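Local coordinates for protein FAD-binding oxidoreductase (PDB 7PBG) that oxidises 4-alkylphenols such as 4-ethylphenol with a covalently bound FAD, dehydrogenating the side chain to give products such as 4-vinylphenol, at residues Leu153-Val158 with Ala385-Phe390; Val167-Tyr172 with Ala275-Asn280. All blocks are in the same frame, centred on the assembly; numbering follows the deposited sequence.

Contact 1: Leu153-Val158 with Ala385-Phe390; sequences LDWGSV and AVFDWF. With FAD (flavin-adenine dinucleotide), chain C.
Phe387 meets Trp155 and Leu153 beside the dimethylbenzene end of the flavin, where a loop of the PCMH-type FAD-binding domain faces the cap-like C-terminal domain of the oxidase. The contact is wholly apolar. The two aromatic side chains run antiparallel and meet rim to rim, each lying near the plane of the other, with Trp155 CZ2 3.9 Å from Phe387 CE2. Leu153 adds a looser touch, its CD1 lying 4.3 Å from Phe387 CZ. With CG of Trp155 set between its backbone N and carbonyl carbon (chi1 57°), the indole folds back so that Leu153 CB rests on one of its faces, toward the rim.

Leu153 and Phe387 also reach the flavin, as does Val386. Leu153 CD1 presses against a face of the isoalloxazine, 3.9 Å from FAD C8, a place suited to a branched aliphatic chain. Phe387 instead brings its ring edge to the methyl group, CE1 being 3.8 Å from FAD C8M, and Val386 CG2 sits 4.0 Å from FAD C7M. Phe387 also packs edge-to-face with Phe45 and lies close to His395, which is covalently bonded to FAD.

The polar bonds lie farther along the loop, toward the pyrophosphate. A type I turn from Leu153 to Gly156 carries the chain to the pyrophosphate, and Gly156, lacking a side chain, lets FAD O4' come within 3.5 Å of its CA. Ser157 caps helix 158-163, its OG bonded to Gly160 N, while Ser157 N donates to the phosphate oxygen FAD O2P over 2.8 Å with a bent N-H...O angle of 141°.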
ATOM      1  N   LEU A 153       6.629 -22.018  -4.423  1.00 20.31           N
ATOM      2  CA  LEU A 153       6.136 -23.100  -5.307  1.00 19.93           C
ATOM      3  C   LEU A 153       5.585 -22.515  -6.612  1.00 19.30           C
ATOM      4  O   LEU A 153       4.727 -21.630  -6.567  1.00 20.03           O
ATOM      5  CB  LEU A 153       5.095 -23.892  -4.513  1.00 21.22           C
ATOM      6  CG  LEU A 153       5.650 -24.552  -3.258  1.00 23.10           C
ATOM      7  CD1 LEU A 153       4.509 -25.129  -2.403  1.00 25.42           C
ATOM      8  CD2 LEU A 153       6.631 -25.630  -3.623  1.00 23.68           C
ATOM      9  N   ASP A 154       5.992 -23.048  -7.764  1.00 20.16           N
ATOM     10  CA  ASP A 154       5.713 -22.380  -9.057  1.00 19.99           C
ATOM     11  C   ASP A 154       4.266 -22.549  -9.521  1.00 19.72           C
ATOM     12  O   ASP A 154       3.868 -21.872 -10.485  1.00 21.19           O
ATOM     13  CB  ASP A 154       6.686 -22.794 -10.154  1.00 21.45           C
ATOM     14  CG  ASP A 154       6.581 -24.224 -10.644  1.00 27.11           C
ATOM     15  OD1 ASP A 154       5.485 -24.773 -10.643  1.00 26.57           O
ATOM     16  OD2 ASP A 154       7.565 -24.681 -11.203  1.00 33.27           O
ATOM     17  N   TRP A 155       3.481 -23.386  -8.845  1.00 19.30           N
ATOM     18  CA  TRP A 155       2.039 -23.583  -9.111  1.00 19.99           C
ATOM     19  C   TRP A 155       1.191 -22.541  -8.378  1.00 17.75           C
ATOM     20  O   TRP A 155      -0.053 -22.560  -8.597  1.00 19.26           O
ATOM     21  CB  TRP A 155       1.599 -25.001  -8.684  1.00 19.48           C
ATOM     22  CG  TRP A 155       1.844 -25.404  -7.265  1.00 20.83           C
ATOM     23  CD1 TRP A 155       1.430 -24.791  -6.102  1.00 20.49           C
ATOM     24  CD2 TRP A 155       2.511 -26.618  -6.839  1.00 21.43           C
ATOM     25  NE1 TRP A 155       1.762 -25.542  -5.012  1.00 18.50           N
ATOM     26  CE2 TRP A 155       2.478 -26.637  -5.425  1.00 20.85           C
ATOM     27  CE3 TRP A 155       3.157 -27.662  -7.510  1.00 24.28           C
ATOM     28  CZ2 TRP A 155       3.034 -27.676  -4.678  1.00 26.15           C
ATOM     29  CZ3 TRP A 155       3.740 -28.675  -6.767  1.00 24.73           C
ATOM     30  CH2 TRP A 155       3.648 -28.696  -5.378  1.00 24.07           C
ATOM     31  N   GLY A 156       1.782 -21.719  -7.517  1.00 17.85           N
ATOM     32  CA  GLY A 156       1.061 -20.611  -6.863  1.00 19.62           C
ATOM     33  C   GLY A 156       0.453 -19.678  -7.896  1.00 18.08           C
ATOM     34  O   GLY A 156       1.069 -19.447  -8.947  1.00 18.14           O
ATOM     35  N   SER A 157      -0.768 -19.209  -7.673  1.00 17.87           N
ATOM     36  CA  SER A 157      -1.461 -18.193  -8.511  1.00 17.41           C
ATOM     37  C   SER A 157      -0.932 -16.780  -8.248  1.00 18.10           C
ATOM     38  O   SER A 157      -0.874 -16.323  -7.053  1.00 16.74           O
ATOM     39  CB  SER A 157      -2.967 -18.244  -8.283  1.00 17.97           C
ATOM     40  OG  SER A 157      -3.573 -17.081  -8.798  1.00 17.68           O
ATOM     41  N   VAL A 158      -0.522 -16.053  -9.281  1.00 19.86           N
ATOM     42  CA  VAL A 158      -0.040 -14.656  -9.076  1.00 18.70           C
ATOM     43  C   VAL A 158      -1.110 -13.892  -8.320  1.00 18.61           C
ATOM     44  O   VAL A 158      -0.802 -13.231  -7.274  1.00 19.35           O
ATOM     45  CB  VAL A 158       0.342 -14.022 -10.419  1.00 20.99           C
ATOM     46  CG1 VAL A 158       0.825 -12.578 -10.266  1.00 22.18           C
ATOM     47  CG2 VAL A 158       1.340 -14.875 -11.152  1.00 20.66           C
ATOM     48  N   ALA A 385       9.835 -30.801  -2.172  1.00 16.55           N
ATOM     49  CA  ALA A 385      10.511 -31.960  -1.557  1.00 17.69           C
ATOM     50  C   ALA A 385      10.176 -32.121  -0.067  1.00 17.59           C
ATOM     51  O   ALA A 385      10.250 -33.252   0.455  1.00 19.23           O
ATOM     52  CB  ALA A 385      11.992 -31.758  -1.776  1.00 19.31           C
ATOM     53  N   VAL A 386       9.792 -31.044   0.636  1.00 18.65           N
ATOM     54  CA  VAL A 386       9.494 -31.175   2.076  1.00 18.68           C
ATOM     55  C   VAL A 386       8.298 -32.125   2.258  1.00 19.10           C
ATOM     56  O   VAL A 386       8.209 -32.734   3.324  1.00 18.51           O
ATOM     57  CB  VAL A 386       9.258 -29.828   2.793  1.00 18.57           C
ATOM     58  CG1 VAL A 386      10.431 -28.913   2.584  1.00 20.36           C
ATOM     59  CG2 VAL A 386       7.954 -29.162   2.413  1.00 21.33           C
ATOM     60  N   PHE A 387       7.425 -32.277   1.249  1.00 18.95           N
ATOM     61  CA  PHE A 387       6.239 -33.183   1.289  1.00 19.86           C
ATOM     62  C   PHE A 387       6.684 -34.653   1.359  1.00 20.29           C
ATOM     63  O   PHE A 387       5.870 -35.542   1.670  1.00 19.87           O
ATOM     64  CB  PHE A 387       5.291 -32.976   0.093  1.00 19.41           C
ATOM     65  CG  PHE A 387       4.830 -31.564  -0.117  1.00 18.74           C
ATOM     66  CD1 PHE A 387       4.631 -30.739   0.970  1.00 19.34           C
ATOM     67  CD2 PHE A 387       4.622 -31.049  -1.387  1.00 22.04           C
ATOM     68  CE1 PHE A 387       4.270 -29.420   0.794  1.00 20.43           C
ATOM     69  CE2 PHE A 387       4.181 -29.749  -1.554  1.00 23.07           C
ATOM     70  CZ  PHE A 387       4.024 -28.929  -0.457  1.00 21.87           C
ATOM     71  N   ASP A 388       7.937 -34.925   1.016  1.00 18.80           N
ATOM     72  CA  ASP A 388       8.469 -36.303   0.966  1.00 19.99           C
ATOM     73  C   ASP A 388       9.375 -36.531   2.168  1.00 20.38           C
ATOM     74  O   ASP A 388       9.953 -37.615   2.263  1.00 20.39           O
ATOM     75  CB  ASP A 388       9.200 -36.602  -0.357  1.00 20.60           C
ATOM     76  CG  ASP A 388       8.294 -36.543  -1.573  1.00 25.00           C
ATOM     77  OD1 ASP A 388       7.128 -36.942  -1.459  1.00 24.44           O
ATOM     78  OD2 ASP A 388       8.747 -36.027  -2.596  1.00 25.88           O
ATOM     79  N   TRP A 389       9.486 -35.570   3.094  1.00 18.34           N
ATOM     80  CA  TRP A 389      10.387 -35.720   4.271  1.00 18.36           C
ATOM     81  C   TRP A 389      10.079 -37.018   5.009  1.00 18.72           C
ATOM     82  O   TRP A 389      11.003 -37.704   5.451  1.00 17.66           O
ATOM     83  CB  TRP A 389      10.155 -34.518   5.174  1.00 18.22           C
ATOM     84  CG  TRP A 389      10.960 -34.423   6.425  1.00 17.21           C
ATOM     85  CD1 TRP A 389      10.439 -34.339   7.678  1.00 17.79           C
ATOM     86  CD2 TRP A 389      12.380 -34.277   6.579  1.00 16.48           C
ATOM     87  NE1 TRP A 389      11.420 -34.207   8.599  1.00 18.35           N
ATOM     88  CE2 TRP A 389      12.622 -34.097   7.960  1.00 17.39           C
ATOM     89  CE3 TRP A 389      13.469 -34.224   5.703  1.00 18.30           C
ATOM     90  CZ2 TRP A 389      13.902 -33.919   8.461  1.00 17.29           C
ATOM     91  CZ3 TRP A 389      14.742 -34.052   6.192  1.00 20.24           C
ATOM     92  CH2 TRP A 389      14.942 -33.907   7.569  1.00 18.81           C
ATOM     93  N   PHE A 390       8.786 -37.305   5.138  1.00 17.70           N
ATOM     94  CA  PHE A 390       8.249 -38.642   5.469  1.00 19.33           C
ATOM     95  C   PHE A 390       6.926 -38.778   4.722  1.00 20.20           C
ATOM     96  O   PHE A 390       6.373 -37.788   4.227  1.00 18.45           O
ATOM     97  CB  PHE A 390       8.143 -38.809   6.985  1.00 18.21           C
ATOM     98  CG  PHE A 390       7.347 -37.735   7.678  1.00 19.10           C
ATOM     99  CD1 PHE A 390       5.972 -37.719   7.562  1.00 19.18           C
ATOM    100  CD2 PHE A 390       7.971 -36.763   8.440  1.00 18.97           C
ATOM    101  CE1 PHE A 390       5.229 -36.757   8.227  1.00 20.19           C
ATOM    102  CE2 PHE A 390       7.243 -35.761   9.051  1.00 19.72           C
ATOM    103  CZ  PHE A 390       5.866 -35.773   8.962  1.00 18.37           C
TER
HETATM  104  PA  FAD C 601      -5.506 -19.505  -3.905  1.00 17.83           P
HETATM  105  O1A FAD C 601      -5.672 -20.759  -3.109  1.00 19.12           O
HETATM  106  O2A FAD C 601      -6.100 -19.447  -5.291  1.00 18.25           O
HETATM  107  O5B FAD C 601      -6.116 -18.322  -3.074  1.00 16.85           O
HETATM  108  C5B FAD C 601      -5.866 -18.175  -1.683  1.00 16.90           C
HETATM  109  C4B FAD C 601      -7.048 -17.455  -1.080  1.00 18.48           C
HETATM  110  O4B FAD C 601      -7.159 -16.107  -1.622  1.00 18.57           O
HETATM  111  C3B FAD C 601      -8.427 -18.077  -1.351  1.00 18.55           C
HETATM  112  O3B FAD C 601      -8.703 -19.143  -0.445  1.00 20.59           O
HETATM  113  C2B FAD C 601      -9.361 -16.860  -1.260  1.00 17.53           C
HETATM  114  O2B FAD C 601      -9.639 -16.584   0.100  1.00 19.38           O
HETATM  115  C1B FAD C 601      -8.507 -15.775  -1.908  1.00 18.00           C
HETATM  116  N9A FAD C 601      -8.655 -15.665  -3.336  1.00 19.11           N
HETATM  117  C8A FAD C 601      -7.817 -16.190  -4.269  1.00 18.78           C
HETATM  118  N7A FAD C 601      -8.193 -15.908  -5.481  1.00 19.27           N
HETATM  119  C5A FAD C 601      -9.372 -15.215  -5.342  1.00 17.77           C
HETATM  120  C6A FAD C 601     -10.218 -14.606  -6.274  1.00 18.35           C
HETATM  121  N6A FAD C 601     -10.036 -14.697  -7.598  1.00 18.32           N
HETATM  122  N1A FAD C 601     -11.310 -13.972  -5.790  1.00 20.84           N
HETATM  123  C2A FAD C 601     -11.479 -13.894  -4.445  1.00 20.42           C
HETATM  124  N3A FAD C 601     -10.726 -14.399  -3.477  1.00 20.79           N
HETATM  125  C4A FAD C 601      -9.674 -15.058  -4.004  1.00 18.14           C
HETATM  126  N1  FAD C 601       3.160 -18.594   0.551  1.00 17.95           N
HETATM  127  C2  FAD C 601       3.771 -17.450   0.298  1.00 15.61           C
HETATM  128  O2  FAD C 601       3.116 -16.385   0.159  1.00 16.24           O
HETATM  129  N3  FAD C 601       5.100 -17.393   0.092  1.00 17.11           N
HETATM  130  C4  FAD C 601       5.913 -18.483   0.220  1.00 19.16           C
HETATM  131  O4  FAD C 601       7.125 -18.385  -0.052  1.00 23.78           O
HETATM  132  C4X FAD C 601       5.325 -19.694   0.532  1.00 20.22           C
HETATM  133  N5  FAD C 601       6.105 -20.732   0.671  1.00 21.11           N
HETATM  134  C5X FAD C 601       5.492 -21.925   0.968  1.00 19.81           C
HETATM  135  C6  FAD C 601       6.305 -23.060   1.097  1.00 20.38           C
HETATM  136  C7  FAD C 601       5.773 -24.312   1.338  1.00 19.88           C
HETATM  137  C7M FAD C 601       6.693 -25.509   1.452  1.00 20.17           C
HETATM  138  C8  FAD C 601       4.371 -24.438   1.444  1.00 19.02           C
HETATM  139  C8M FAD C 601       3.747 -25.775   1.706  1.00 21.45           C
HETATM  140  C9  FAD C 601       3.563 -23.323   1.353  1.00 19.25           C
HETATM  141  C9A FAD C 601       4.090 -22.043   1.097  1.00 17.27           C
HETATM  142  N10 FAD C 601       3.299 -20.908   0.940  1.00 19.66           N
HETATM  143  C10 FAD C 601       3.894 -19.692   0.638  1.00 18.36           C
HETATM  144  C1' FAD C 601       1.815 -20.971   0.979  1.00 17.57           C
HETATM  145  C2' FAD C 601       1.178 -21.232  -0.395  1.00 19.28           C
HETATM  146  O2' FAD C 601       1.909 -22.273  -1.128  1.00 21.73           O
HETATM  147  C3' FAD C 601       1.139 -20.015  -1.344  1.00 18.67           C
HETATM  148  O3' FAD C 601       0.755 -18.861  -0.637  1.00 18.55           O
HETATM  149  C4' FAD C 601       0.230 -20.161  -2.571  1.00 18.94           C
HETATM  150  O4' FAD C 601       0.669 -19.278  -3.615  1.00 22.16           O
HETATM  151  C5' FAD C 601      -1.206 -19.875  -2.222  1.00 16.78           C
HETATM  152  O5' FAD C 601      -2.113 -20.633  -3.034  1.00 19.89           O
HETATM  153  P   FAD C 601      -2.700 -20.045  -4.397  1.00 19.61           P
HETATM  154  O1P FAD C 601      -3.183 -21.195  -5.230  1.00 19.52           O
HETATM  155  O2P FAD C 601      -1.642 -19.153  -4.964  1.00 19.17           O
HETATM  156  O3P FAD C 601      -3.941 -19.148  -3.936  1.00 18.08           O

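Contact 2: Val167-Tyr172 with Ala275-Asn280. With FAD (flavin-adenine dinucleotide), chain C.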
ATOM      1  N   VAL A 167       3.958 -13.590  -0.284  1.00 17.49           N
ATOM      2  CA  VAL A 167       5.291 -12.961  -0.473  1.00 18.31           C
ATOM      3  C   VAL A 167       6.192 -13.871  -1.268  1.00 18.74           C
ATOM      4  O   VAL A 167       6.039 -15.112  -1.251  1.00 20.97           O
ATOM      5  CB  VAL A 167       5.980 -12.605   0.855  1.00 20.48           C
ATOM      6  CG1 VAL A 167       5.147 -11.610   1.642  1.00 22.57           C
ATOM      7  CG2 VAL A 167       6.283 -13.846   1.682  1.00 23.86           C
ATOM      8  N   GLY A 168       7.170 -13.218  -1.875  1.00 18.86           N
ATOM      9  CA  GLY A 168       8.306 -13.886  -2.501  1.00 18.23           C
ATOM     10  C   GLY A 168       9.586 -13.381  -1.911  1.00 20.11           C
ATOM     11  O   GLY A 168       9.604 -13.046  -0.733  1.00 19.42           O
ATOM     12  N   TYR A 169      10.627 -13.253  -2.723  1.00 19.21           N
ATOM     13  CA  TYR A 169      12.000 -13.140  -2.181  1.00 20.43           C
ATOM     14  C   TYR A 169      12.818 -12.127  -2.964  1.00 19.22           C
ATOM     15  O   TYR A 169      14.028 -12.039  -2.640  1.00 21.67           O
ATOM     16  CB  TYR A 169      12.663 -14.519  -2.170  1.00 18.81           C
ATOM     17  CG  TYR A 169      11.866 -15.448  -1.314  1.00 19.91           C
ATOM     18  CD1 TYR A 169      11.952 -15.344   0.061  1.00 20.14           C
ATOM     19  CD2 TYR A 169      10.859 -16.208  -1.849  1.00 21.25           C
ATOM     20  CE1 TYR A 169      11.114 -16.072   0.891  1.00 24.32           C
ATOM     21  CE2 TYR A 169       9.991 -16.904  -1.038  1.00 23.80           C
ATOM     22  CZ  TYR A 169      10.142 -16.861   0.335  1.00 23.74           C
ATOM     23  OH  TYR A 169       9.297 -17.545   1.178  1.00 25.26           O
ATOM     24  N   THR A 170      12.252 -11.485  -3.998  1.00 17.05           N
ATOM     25  CA  THR A 170      13.032 -10.448  -4.724  1.00 16.61           C
ATOM     26  C   THR A 170      12.839  -9.105  -4.030  1.00 15.89           C
ATOM     27  O   THR A 170      12.124  -8.995  -3.040  1.00 15.59           O
ATOM     28  CB  THR A 170      12.760 -10.420  -6.219  1.00 15.84           C
ATOM     29  OG1 THR A 170      11.608  -9.615  -6.483  1.00 17.45           O
ATOM     30  CG2 THR A 170      12.611 -11.797  -6.827  1.00 17.19           C
ATOM     31  N   PRO A 171      13.396  -7.987  -4.545  1.00 16.08           N
ATOM     32  CA  PRO A 171      13.025  -6.687  -3.974  1.00 17.87           C
ATOM     33  C   PRO A 171      11.508  -6.436  -4.096  1.00 17.55           C
ATOM     34  O   PRO A 171      10.984  -5.672  -3.308  1.00 18.90           O
ATOM     35  CB  PRO A 171      13.801  -5.694  -4.830  1.00 17.58           C
ATOM     36  CG  PRO A 171      15.006  -6.480  -5.253  1.00 17.60           C
ATOM     37  CD  PRO A 171      14.450  -7.865  -5.561  1.00 17.28           C
ATOM     38  N   TYR A 172      10.848  -7.070  -5.068  1.00 16.20           N
ATOM     39  CA  TYR A 172       9.358  -7.013  -5.240  1.00 16.52           C
ATOM     40  C   TYR A 172       8.657  -8.100  -4.414  1.00 16.80           C
ATOM     41  O   TYR A 172       7.531  -8.484  -4.793  1.00 16.98           O
ATOM     42  CB  TYR A 172       8.973  -7.081  -6.731  1.00 17.12           C
ATOM     43  CG  TYR A 172       9.040  -5.766  -7.462  1.00 15.71           C
ATOM     44  CD1 TYR A 172      10.115  -4.893  -7.313  1.00 17.42           C
ATOM     45  CD2 TYR A 172       8.020  -5.370  -8.296  1.00 16.81           C
ATOM     46  CE1 TYR A 172      10.160  -3.687  -7.994  1.00 18.27           C
ATOM     47  CE2 TYR A 172       8.043  -4.158  -8.969  1.00 16.98           C
ATOM     48  CZ  TYR A 172       9.140  -3.335  -8.850  1.00 17.83           C
ATOM     49  OH  TYR A 172       9.125  -2.159  -9.540  1.00 17.97           O
ATOM     50  N   ALA A 275      14.860  -8.727   1.169  1.00 20.60           N
ATOM     51  CA  ALA A 275      14.845  -9.270   2.539  1.00 22.45           C
ATOM     52  C   ALA A 275      15.414 -10.687   2.487  1.00 21.23           C
ATOM     53  O   ALA A 275      14.932 -11.518   1.729  1.00 21.60           O
ATOM     54  CB  ALA A 275      13.443  -9.241   3.062  1.00 24.59           C
ATOM     55  N   PRO A 276      16.566 -10.957   3.137  1.00 21.01           N
ATOM     56  CA  PRO A 276      17.079 -12.306   3.124  1.00 19.75           C
ATOM     57  C   PRO A 276      16.238 -13.222   4.011  1.00 23.53           C
ATOM     58  O   PRO A 276      15.490 -12.733   4.841  1.00 24.76           O
ATOM     59  CB  PRO A 276      18.541 -12.147   3.570  1.00 19.41           C
ATOM     60  CG  PRO A 276      18.510 -10.915   4.454  1.00 21.08           C
ATOM     61  CD  PRO A 276      17.443 -10.019   3.875  1.00 20.43           C
ATOM     62  N   ILE A 277      16.381 -14.517   3.802  1.00 19.36           N
ATOM     63  CA  ILE A 277      15.766 -15.540   4.684  1.00 19.57           C
ATOM     64  C   ILE A 277      16.842 -16.074   5.633  1.00 18.80           C
ATOM     65  O   ILE A 277      18.021 -16.126   5.291  1.00 17.00           O
ATOM     66  CB  ILE A 277      15.083 -16.651   3.866  1.00 19.84           C
ATOM     67  CG1 ILE A 277      16.057 -17.391   2.964  1.00 20.93           C
ATOM     68  CG2 ILE A 277      13.930 -16.066   3.055  1.00 20.11           C
ATOM     69  CD1 ILE A 277      15.488 -18.650   2.307  1.00 23.10           C
ATOM     70  N   VAL A 278      16.400 -16.545   6.767  1.00 17.18           N
ATOM     71  CA  VAL A 278      17.296 -17.175   7.768  1.00 16.79           C
ATOM     72  C   VAL A 278      16.633 -18.489   8.126  1.00 19.89           C
ATOM     73  O   VAL A 278      15.583 -18.442   8.830  1.00 21.64           O
ATOM     74  CB  VAL A 278      17.524 -16.296   9.012  1.00 19.38           C
ATOM     75  CG1 VAL A 278      18.599 -16.933   9.879  1.00 20.84           C
ATOM     76  CG2 VAL A 278      17.888 -14.863   8.645  1.00 20.90           C
ATOM     77  N   ARG A 279      17.100 -19.600   7.564  1.00 18.65           N
ATOM     78  CA  ARG A 279      16.410 -20.876   7.869  1.00 20.21           C
ATOM     79  C   ARG A 279      17.276 -21.764   8.740  1.00 17.56           C
ATOM     80  O   ARG A 279      18.528 -21.701   8.712  1.00 17.88           O
ATOM     81  CB  ARG A 279      15.964 -21.618   6.616  1.00 24.25           C
ATOM     82  CG  ARG A 279      17.008 -21.812   5.563  1.00 29.47           C
ATOM     83  CD  ARG A 279      16.342 -22.672   4.485  1.00 32.13           C
ATOM     84  NE  ARG A 279      15.050 -22.269   3.924  1.00 28.93           N
ATOM     85  CZ  ARG A 279      14.478 -22.894   2.873  1.00 34.03           C
ATOM     86  NH1 ARG A 279      15.052 -23.962   2.324  1.00 29.00           N
ATOM     87  NH2 ARG A 279      13.314 -22.480   2.398  1.00 33.42           N
ATOM     88  N   ASN A 280      16.596 -22.654   9.442  1.00 19.13           N
ATOM     89  CA  ASN A 280      17.305 -23.674  10.238  1.00 18.81           C
ATOM     90  C   ASN A 280      17.727 -24.828   9.333  1.00 19.32           C
ATOM     91  O   ASN A 280      17.199 -24.991   8.220  1.00 18.98           O
ATOM     92  CB  ASN A 280      16.515 -24.103  11.453  1.00 18.76           C
ATOM     93  CG  ASN A 280      15.265 -24.909  11.201  1.00 20.39           C
ATOM     94  OD1 ASN A 280      14.719 -24.946  10.101  1.00 19.76           O
ATOM     95  ND2 ASN A 280      14.782 -25.524  12.265  1.00 21.48           N
TER
HETATM   96  PA  FAD C 601      -5.506 -19.505  -3.905  1.00 17.83           P
HETATM   97  O1A FAD C 601      -5.672 -20.759  -3.109  1.00 19.12           O
HETATM   98  O2A FAD C 601      -6.100 -19.447  -5.291  1.00 18.25           O
HETATM   99  O5B FAD C 601      -6.116 -18.322  -3.074  1.00 16.85           O
HETATM  100  C5B FAD C 601      -5.866 -18.175  -1.683  1.00 16.90           C
HETATM  101  C4B FAD C 601      -7.048 -17.455  -1.080  1.00 18.48           C
HETATM  102  O4B FAD C 601      -7.159 -16.107  -1.622  1.00 18.57           O
HETATM  103  C3B FAD C 601      -8.427 -18.077  -1.351  1.00 18.55           C
HETATM  104  O3B FAD C 601      -8.703 -19.143  -0.445  1.00 20.59           O
HETATM  105  C2B FAD C 601      -9.361 -16.860  -1.260  1.00 17.53           C
HETATM  106  O2B FAD C 601      -9.639 -16.584   0.100  1.00 19.38           O
HETATM  107  C1B FAD C 601      -8.507 -15.775  -1.908  1.00 18.00           C
HETATM  108  N9A FAD C 601      -8.655 -15.665  -3.336  1.00 19.11           N
HETATM  109  C8A FAD C 601      -7.817 -16.190  -4.269  1.00 18.78           C
HETATM  110  N7A FAD C 601      -8.193 -15.908  -5.481  1.00 19.27           N
HETATM  111  C5A FAD C 601      -9.372 -15.215  -5.342  1.00 17.77           C
HETATM  112  C6A FAD C 601     -10.218 -14.606  -6.274  1.00 18.35           C
HETATM  113  N6A FAD C 601     -10.036 -14.697  -7.598  1.00 18.32           N
HETATM  114  N1A FAD C 601     -11.310 -13.972  -5.790  1.00 20.84           N
HETATM  115  C2A FAD C 601     -11.479 -13.894  -4.445  1.00 20.42           C
HETATM  116  N3A FAD C 601     -10.726 -14.399  -3.477  1.00 20.79           N
HETATM  117  C4A FAD C 601      -9.674 -15.058  -4.004  1.00 18.14           C
HETATM  118  N1  FAD C 601       3.160 -18.594   0.551  1.00 17.95           N
HETATM  119  C2  FAD C 601       3.771 -17.450   0.298  1.00 15.61           C
HETATM  120  O2  FAD C 601       3.116 -16.385   0.159  1.00 16.24           O
HETATM  121  N3  FAD C 601       5.100 -17.393   0.092  1.00 17.11           N
HETATM  122  C4  FAD C 601       5.913 -18.483   0.220  1.00 19.16           C
HETATM  123  O4  FAD C 601       7.125 -18.385  -0.052  1.00 23.78           O
HETATM  124  C4X FAD C 601       5.325 -19.694   0.532  1.00 20.22           C
HETATM  125  N5  FAD C 601       6.105 -20.732   0.671  1.00 21.11           N
HETATM  126  C5X FAD C 601       5.492 -21.925   0.968  1.00 19.81           C
HETATM  127  C6  FAD C 601       6.305 -23.060   1.097  1.00 20.38           C
HETATM  128  C7  FAD C 601       5.773 -24.312   1.338  1.00 19.88           C
HETATM  129  C7M FAD C 601       6.693 -25.509   1.452  1.00 20.17           C
HETATM  130  C8  FAD C 601       4.371 -24.438   1.444  1.00 19.02           C
HETATM  131  C8M FAD C 601       3.747 -25.775   1.706  1.00 21.45           C
HETATM  132  C9  FAD C 601       3.563 -23.323   1.353  1.00 19.25           C
HETATM  133  C9A FAD C 601       4.090 -22.043   1.097  1.00 17.27           C
HETATM  134  N10 FAD C 601       3.299 -20.908   0.940  1.00 19.66           N
HETATM  135  C10 FAD C 601       3.894 -19.692   0.638  1.00 18.36           C
HETATM  136  C1' FAD C 601       1.815 -20.971   0.979  1.00 17.57           C
HETATM  137  C2' FAD C 601       1.178 -21.232  -0.395  1.00 19.28           C
HETATM  138  O2' FAD C 601       1.909 -22.273  -1.128  1.00 21.73           O
HETATM  139  C3' FAD C 601       1.139 -20.015  -1.344  1.00 18.67           C
HETATM  140  O3' FAD C 601       0.755 -18.861  -0.637  1.00 18.55           O
HETATM  141  C4' FAD C 601       0.230 -20.161  -2.571  1.00 18.94           C
HETATM  142  O4' FAD C 601       0.669 -19.278  -3.615  1.00 22.16           O
HETATM  143  C5' FAD C 601      -1.206 -19.875  -2.222  1.00 16.78           C
HETATM  144  O5' FAD C 601      -2.113 -20.633  -3.034  1.00 19.89           O
HETATM  145  P   FAD C 601      -2.700 -20.045  -4.397  1.00 19.61           P
HETATM  146  O1P FAD C 601      -3.183 -21.195  -5.230  1.00 19.52           O
HETATM  147  O2P FAD C 601      -1.642 -19.153  -4.964  1.00 19.17           O
HETATM  148  O3P FAD C 601      -3.941 -19.148  -3.936  1.00 18.08           O
HETATM  149  O   HOH W   1      15.649 -12.450  -0.585  1.00 23.25           O
HETATM  150  O   HOH W   2      12.477  -8.313  -0.348  1.00 28.64           O
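The pyrimidine end of the flavin site is where loop 167-172 of the FAD-binding domain meets strand 277-280 of the large antiparallel sheet. Across the contact Ile277 lies roughly perpendicular to the Tyr169 side chain, its branch methyl CG2 3.6 Å from Tyr169 CE1, against the CD1-CE1 side of the ring. With CG beside the backbone N (chi1 -60°), the Tyr169 ring reaches toward the cofactor, and its hydroxyl donates to FAD O4 over 2.6 Å, the oxygen lying near the ring plane. Glu152 and Arg371, its cation-pi partner, lie around the same tyrosine.

Water joins the backbones. One donates to both Tyr169 O and Ala275 O, two carbonyls that could not bond to each other; a second accepts from Ala275 N and donates to Thr170 O.

Val167 uses its backbone instead: its N donates to FAD O2 at 3.0 Å, and its O accepts from FAD N3 at 2.8 Å, both fairly straight, near 160°. Donors at O2 and O4 and an acceptor at N3 match the flavin's uracil-like edge; the donor at O2, next to N1, would probably help stabilise negative charge on the reduced flavin, while the tyrosine chiefly fixes and polarises O4.

Overall arrangement
From the N terminus the chain enters contact 1 at Leu153-Val158, runs through helix 158-163 and soon reaches contact 2 at Val167-Tyr172. About a hundred residues later, after strands 179-186, 226-237 and 241-249 and helix 255-266, it returns as Ala275-Asn280 and closes the loop of contact 2. Contact 1 closes only at Ala385-Phe390, just before strand 393-402, so the smaller loop is nested within the larger one. In both contacts the earlier segment comes from the FAD-binding domain and the later from the region of the large antiparallel sheet. Their centres lie about 16 Å apart and their nearest atoms about 7 Å; the isoalloxazine spans them, benzenoid end at contact 1, pyrimidine end at contact 2.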